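AdeR (Acinetobacter baumannii, PDB 5X5L) binds an intercistronic DNA region through its C-terminal OmpR/PhoB-type domain, probably acting as the transcription-regulating response regulator of a two-component system. Local coordinates at residues 29-32 against 33-36; 48-51 against 52-55. All blocks are in the same frame, centred on the assembly; numbering follows the deposited sequence.

Interaction 1 of 2, residues 29-32 against 33-36; sequences NLTL and TEYK. With nucleotides of chain J.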
loop_
_atom_site.group_PDB
_atom_site.type_symbol
_atom_site.label_atom_id
_atom_site.label_comp_id
_atom_site.label_asym_id
_atom_site.label_seq_id
_atom_site.Cartn_x
_atom_site.Cartn_y
_atom_site.Cartn_z
ATOM N N ASN C 29 -10.389 -14.215 5.651
ATOM C CA ASN C 29 -9.225 -14.664 4.895
ATOM C C ASN C 29 -9.742 -15.312 3.614
ATOM O O ASN C 29 -9.950 -16.525 3.558
ATOM C CB ASN C 29 -8.383 -15.640 5.735
ATOM C CG ASN C 29 -6.998 -15.883 5.155
ATOM O OD1 ASN C 29 -6.852 -16.084 3.929
ATOM N ND2 ASN C 29 -5.958 -15.907 6.053
ATOM N N LEU C 30 -9.932 -14.486 2.586
ATOM C CA LEU C 30 -10.358 -14.952 1.285
ATOM C C LEU C 30 -9.183 -15.151 0.338
ATOM O O LEU C 30 -8.219 -14.439 0.403
ATOM C CB LEU C 30 -11.345 -13.949 0.678
ATOM C CG LEU C 30 -12.787 -14.165 1.197
ATOM C CD1 LEU C 30 -12.933 -13.913 2.647
ATOM C CD2 LEU C 30 -13.797 -13.362 0.384
ATOM N N THR C 31 -9.385 -16.078 -0.577
ATOM C CA THR C 31 -8.485 -16.295 -1.689
ATOM C C THR C 31 -8.817 -15.210 -2.730
ATOM O O THR C 31 -9.838 -14.533 -2.608
ATOM C CB THR C 31 -8.697 -17.697 -2.314
ATOM O OG1 THR C 31 -9.880 -17.689 -3.100
ATOM C CG2 THR C 31 -8.715 -18.832 -1.285
ATOM N N LEU C 32 -7.967 -15.044 -3.741
ATOM C CA LEU C 32 -8.218 -14.071 -4.810
ATOM C C LEU C 32 -9.505 -14.379 -5.571
ATOM O O LEU C 32 -10.316 -13.482 -5.782
ATOM C CB LEU C 32 -7.045 -14.000 -5.790
ATOM C CG LEU C 32 -7.149 -12.932 -6.890
ATOM C CD1 LEU C 32 -7.159 -11.530 -6.299
ATOM C CD2 LEU C 32 -5.989 -13.055 -7.862
ATOM N N THR C 33 -9.682 -15.635 -5.988
ATOM C CA THR C 33 -10.928 -16.066 -6.628
ATOM C C THR C 33 -12.139 -15.753 -5.754
ATOM O O THR C 33 -13.099 -15.148 -6.213
ATOM C CB THR C 33 -10.913 -17.575 -6.950
ATOM O OG1 THR C 33 -9.788 -17.836 -7.785
ATOM C CG2 THR C 33 -12.193 -17.980 -7.671
ATOM N N GLU C 34 -12.063 -16.162 -4.489
ATOM C CA GLU C 34 -13.121 -15.915 -3.497
ATOM C C GLU C 34 -13.427 -14.419 -3.321
ATOM O O GLU C 34 -14.587 -14.032 -3.215
ATOM C CB GLU C 34 -12.756 -16.554 -2.155
ATOM C CG GLU C 34 -12.811 -18.082 -2.157
ATOM C CD GLU C 34 -12.088 -18.749 -0.981
ATOM O OE1 GLU C 34 -11.615 -18.051 -0.055
ATOM O OE2 GLU C 34 -11.990 -19.996 -0.983
ATOM N N TYR C 35 -12.392 -13.585 -3.297
ATOM C CA TYR C 35 -12.571 -12.128 -3.221
ATOM C C TYR C 35 -13.330 -11.599 -4.441
ATOM O O TYR C 35 -14.219 -10.767 -4.308
ATOM C CB TYR C 35 -11.214 -11.407 -3.117
ATOM C CG TYR C 35 -11.342 -9.904 -3.116
ATOM C CD1 TYR C 35 -11.539 -9.216 -1.918
ATOM C CD2 TYR C 35 -11.275 -9.170 -4.295
ATOM C CE1 TYR C 35 -11.655 -7.827 -1.894
ATOM C CE2 TYR C 35 -11.398 -7.787 -4.279
ATOM C CZ TYR C 35 -11.584 -7.122 -3.074
ATOM O OH TYR C 35 -11.700 -5.746 -3.064
ATOM N N LYS C 36 -12.952 -12.069 -5.623
ATOM C CA LYS C 36 -13.592 -11.637 -6.870
ATOM C C LYS C 36 -15.076 -12.009 -6.904
ATOM O O LYS C 36 -15.901 -11.200 -7.299
ATOM C CB LYS C 36 -12.879 -12.220 -8.098
ATOM C CG LYS C 36 -11.524 -11.599 -8.379
ATOM C CD LYS C 36 -10.987 -11.973 -9.754
ATOM C CE LYS C 36 -9.507 -11.571 -9.770
ATOM N NZ LYS C 36 -8.843 -11.726 -11.089
ATOM P P DT J 15 -7.767 -19.251 -5.738
ATOM O OP1 DT J 15 -7.979 -17.797 -5.923
ATOM O OP2 DT J 15 -8.573 -19.985 -4.731
ATOM O "O5'" DT J 15 -7.921 -19.944 -7.163
ATOM C "C5'" DT J 15 -6.863 -19.884 -8.133
ATOM C "C4'" DT J 15 -6.738 -21.229 -8.805
ATOM O "O4'" DT J 15 -6.217 -22.203 -7.874
ATOM C "C3'" DT J 15 -8.077 -21.784 -9.292
ATOM O "O3'" DT J 15 -8.048 -21.949 -10.707
ATOM C "C2'" DT J 15 -8.222 -23.113 -8.573
ATOM C "C1'" DT J 15 -6.802 -23.452 -8.181
ATOM N N1 DT J 15 -6.637 -24.333 -7.000
ATOM C C2 DT J 15 -5.984 -25.538 -7.149
ATOM O O2 DT J 15 -5.562 -25.940 -8.220
ATOM N N3 DT J 15 -5.849 -26.264 -5.989
ATOM C C4 DT J 15 -6.293 -25.912 -4.728
ATOM O O4 DT J 15 -6.099 -26.667 -3.779
ATOM C C5 DT J 15 -6.961 -24.631 -4.644
ATOM C C7 DT J 15 -7.484 -24.169 -3.319
ATOM C C6 DT J 15 -7.096 -23.916 -5.768
#
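Thr31 and Glu34 bond to each other twice at the start of helix 32-41, forming a capping box. Glu34 N donates to Thr31 OG1 at 3.0 Å, and in return Thr31 N donates to Glu34 OE1 at 3.0 Å, reaching that oxygen from above the carboxylate plane. The threonine hydroxyl can take this part because OG1 stands between its own backbone N and carbonyl carbon (chi1 76°), while the methyl CG2 lies beside the carboxylate. Behind the box lies the close-packed side: Leu30 rests CB and CG on Glu34 CB, and also touches Val17 of strand 16-19 and Leu76 of helix 66-81. Lys79 of helix 66-81 makes a salt bridge with the same OE1.

The outer side is looser. Here the side chains touch lightly, Leu32 CG lying 4.0 Å from Lys36 CE, while Lys36 N donates to Leu32 O; Leu32 also packs on Val95 of the second subunit.

A phosphate of the DNA sits over the helix start. Thr33 N gives DT15 of chain J a hydrogen bond to OP1 (2.8 Å, 162°), and Thr31 OG1 donates to OP2 of the same nucleotide at 3.1 Å. Thr33 OG1 lies 2.6 Å from that OP1. Thr31 OG1 thus accepts from the helix and donates to DNA, and the positive end of the helix dipole probably adds to the attraction for the phosphate.

Interaction 2 of 2, residues 48-51 against 52-55; sequences VFTR and GELM. With nucleotides of chain I.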
loop_
_atom_site.group_PDB
_atom_site.type_symbol
_atom_site.label_atom_id
_atom_site.label_comp_id
_atom_site.label_asym_id
_atom_site.label_seq_id
_atom_site.Cartn_x
_atom_site.Cartn_y
_atom_site.Cartn_z
ATOM N N VAL C 48 -29.307 -13.364 -9.989
ATOM C CA VAL C 48 -28.798 -14.718 -10.198
ATOM C C VAL C 48 -27.683 -14.638 -11.230
ATOM O O VAL C 48 -27.937 -14.288 -12.386
ATOM C CB VAL C 48 -29.895 -15.679 -10.720
ATOM C CG1 VAL C 48 -29.316 -17.071 -10.966
ATOM C CG2 VAL C 48 -31.064 -15.730 -9.756
ATOM N N PHE C 49 -26.463 -14.953 -10.809
ATOM C CA PHE C 49 -25.323 -15.056 -11.721
ATOM C C PHE C 49 -25.200 -16.492 -12.170
ATOM O O PHE C 49 -25.308 -17.396 -11.351
ATOM C CB PHE C 49 -24.036 -14.621 -11.023
ATOM C CG PHE C 49 -24.028 -13.169 -10.654
ATOM C CD1 PHE C 49 -24.625 -12.722 -9.480
ATOM C CD2 PHE C 49 -23.458 -12.241 -11.502
ATOM C CE1 PHE C 49 -24.632 -11.387 -9.147
ATOM C CE2 PHE C 49 -23.460 -10.889 -11.178
ATOM C CZ PHE C 49 -24.045 -10.462 -9.990
ATOM N N THR C 50 -24.983 -16.709 -13.461
ATOM C CA THR C 50 -24.749 -18.060 -13.972
ATOM C C THR C 50 -23.311 -18.473 -13.646
ATOM O O THR C 50 -22.478 -17.657 -13.248
ATOM C CB THR C 50 -24.963 -18.159 -15.501
ATOM O OG1 THR C 50 -24.096 -17.242 -16.188
ATOM C CG2 THR C 50 -26.371 -17.797 -15.879
ATOM N N ARG C 51 -23.036 -19.756 -13.808
ATOM C CA ARG C 51 -21.695 -20.292 -13.598
ATOM C C ARG C 51 -20.733 -19.728 -14.638
ATOM O O ARG C 51 -19.585 -19.440 -14.316
ATOM C CB ARG C 51 -21.702 -21.822 -13.627
ATOM C CG ARG C 51 -22.454 -22.423 -12.455
ATOM C CD ARG C 51 -22.683 -23.911 -12.597
ATOM N NE ARG C 51 -23.081 -24.531 -11.347
ATOM C CZ ARG C 51 -24.313 -24.546 -10.837
ATOM N NH1 ARG C 51 -25.327 -23.967 -11.465
ATOM N NH2 ARG C 51 -24.528 -25.150 -9.669
ATOM N N GLY C 52 -21.212 -19.562 -15.867
ATOM C CA GLY C 52 -20.437 -18.944 -16.940
ATOM C C GLY C 52 -20.003 -17.520 -16.637
ATOM O O GLY C 52 -18.870 -17.133 -16.960
ATOM N N GLU C 53 -20.893 -16.737 -16.023
ATOM C CA GLU C 53 -20.571 -15.362 -15.625
ATOM C C GLU C 53 -19.546 -15.317 -14.508
ATOM O O GLU C 53 -18.605 -14.531 -14.565
ATOM C CB GLU C 53 -21.813 -14.602 -15.174
ATOM C CG GLU C 53 -22.806 -14.307 -16.278
ATOM C CD GLU C 53 -24.015 -13.563 -15.766
ATOM O OE1 GLU C 53 -24.740 -14.093 -14.903
ATOM O OE2 GLU C 53 -24.229 -12.421 -16.203
ATOM N N LEU C 54 -19.732 -16.154 -13.492
ATOM C CA LEU C 54 -18.784 -16.241 -12.378
ATOM C C LEU C 54 -17.402 -16.714 -12.846
ATOM O O LEU C 54 -16.388 -16.199 -12.375
ATOM C CB LEU C 54 -19.318 -17.158 -11.279
ATOM C CG LEU C 54 -20.580 -16.657 -10.562
ATOM C CD1 LEU C 54 -21.205 -17.775 -9.730
ATOM C CD2 LEU C 54 -20.276 -15.444 -9.697
ATOM N N MET C 55 -17.375 -17.656 -13.784
ATOM C CA MET C 55 -16.127 -18.191 -14.323
ATOM C C MET C 55 -15.320 -17.124 -15.068
ATOM O O MET C 55 -14.142 -16.921 -14.789
ATOM C CB MET C 55 -16.404 -19.375 -15.267
ATOM C CG MET C 55 -15.206 -20.289 -15.440
ATOM S SD MET C 55 -15.562 -21.843 -16.209
ATOM C CE MET C 55 -15.922 -21.278 -17.847
ATOM P P DG I 5 -27.461 -27.284 -10.248
ATOM O OP1 DG I 5 -27.810 -25.844 -10.271
ATOM O OP2 DG I 5 -26.460 -27.813 -11.210
ATOM O "O5'" DG I 5 -27.050 -27.604 -8.746
ATOM C "C5'" DG I 5 -27.966 -27.322 -7.673
ATOM C "C4'" DG I 5 -27.294 -27.453 -6.325
ATOM O "O4'" DG I 5 -26.994 -28.845 -6.083
ATOM C "C3'" DG I 5 -25.972 -26.699 -6.131
ATOM O "O3'" DG I 5 -25.980 -26.141 -4.810
ATOM C "C2'" DG I 5 -24.925 -27.775 -6.368
ATOM C "C1'" DG I 5 -25.609 -29.010 -5.818
ATOM N N9 DG I 5 -25.196 -30.281 -6.406
ATOM C C8 DG I 5 -25.155 -30.628 -7.738
ATOM N N7 DG I 5 -24.763 -31.859 -7.937
ATOM C C5 DG I 5 -24.559 -32.362 -6.660
ATOM C C6 DG I 5 -24.141 -33.651 -6.236
ATOM O O6 DG I 5 -23.854 -34.638 -6.928
ATOM N N1 DG I 5 -24.061 -33.729 -4.847
ATOM C C2 DG I 5 -24.353 -32.701 -3.979
ATOM N N2 DG I 5 -24.221 -32.970 -2.671
ATOM N N3 DG I 5 -24.749 -31.498 -4.363
ATOM C C4 DG I 5 -24.831 -31.402 -5.706
#
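A second capping box, in which Thr50 and Glu53 bond to each other, marks the passage from strand 48-50 into helix 51-58 of this winged-helix domain. Thr50 N donates to Glu53 OE1 at 3.0 Å, using the anti lone pair of the carboxylate oxygen, and Glu53 N answers with a bond to Thr50 OG1 at 3.2 Å. Glu53 reaches back because CG lies anti to its carbonyl carbon (chi1 -68°) and the chain then runs out straight, passing 3.2 Å from Thr50 OG1 at CG. The carboxylate ends near Phe49, whose side chain it crosses at about a right angle. Lys47 forms a salt bridge with OE1, and OE2 accepts from Ser62 N of the third subunit. On the inner side Phe49 CB packs on Leu54 CG at 4.0 Å.

Arg51 leaves the helix start in another direction. Its extended chain carries the guanidinium to the DNA backbone, where NH1 makes a weak hydrogen bond to OP1 of DG5 of chain I (3.3 Å, 135°) and OP2 of that phosphate lies over one face of the group. Asp70 holds Arg51 NE by a salt bridge, which probably helps to orient the guanidinium.

Around the turn, Leu54 packs against Phe40 and Met41 of helix 32-41 and Val69 of helix 66-81, while Phe49 pairs its backbone with Tyr97 in strand 96-98.

Interactions 1 and 2 illustrate how one N-terminal cap can be put to different uses. Each is a threonine-glutamate box opening a helix of the same winged-helix domain, their centres about 16 Å apart, and each is partly buried; interaction 1 turns its apolar side to helix 66-81 and strand 16-19, interaction 2 to helices 32-41 and 66-81. In 29-36 the cap itself touches DNA, through backbone N-H and threonine hydroxyl, and its glutamate is tied to helix 66-81. In 48-55 the box faces a neighbouring subunit, and DNA is met by a charged side chain instead. Helix 66-81 touches both, and helix 32-41, begun by interaction 1, packs on interaction 2 further along.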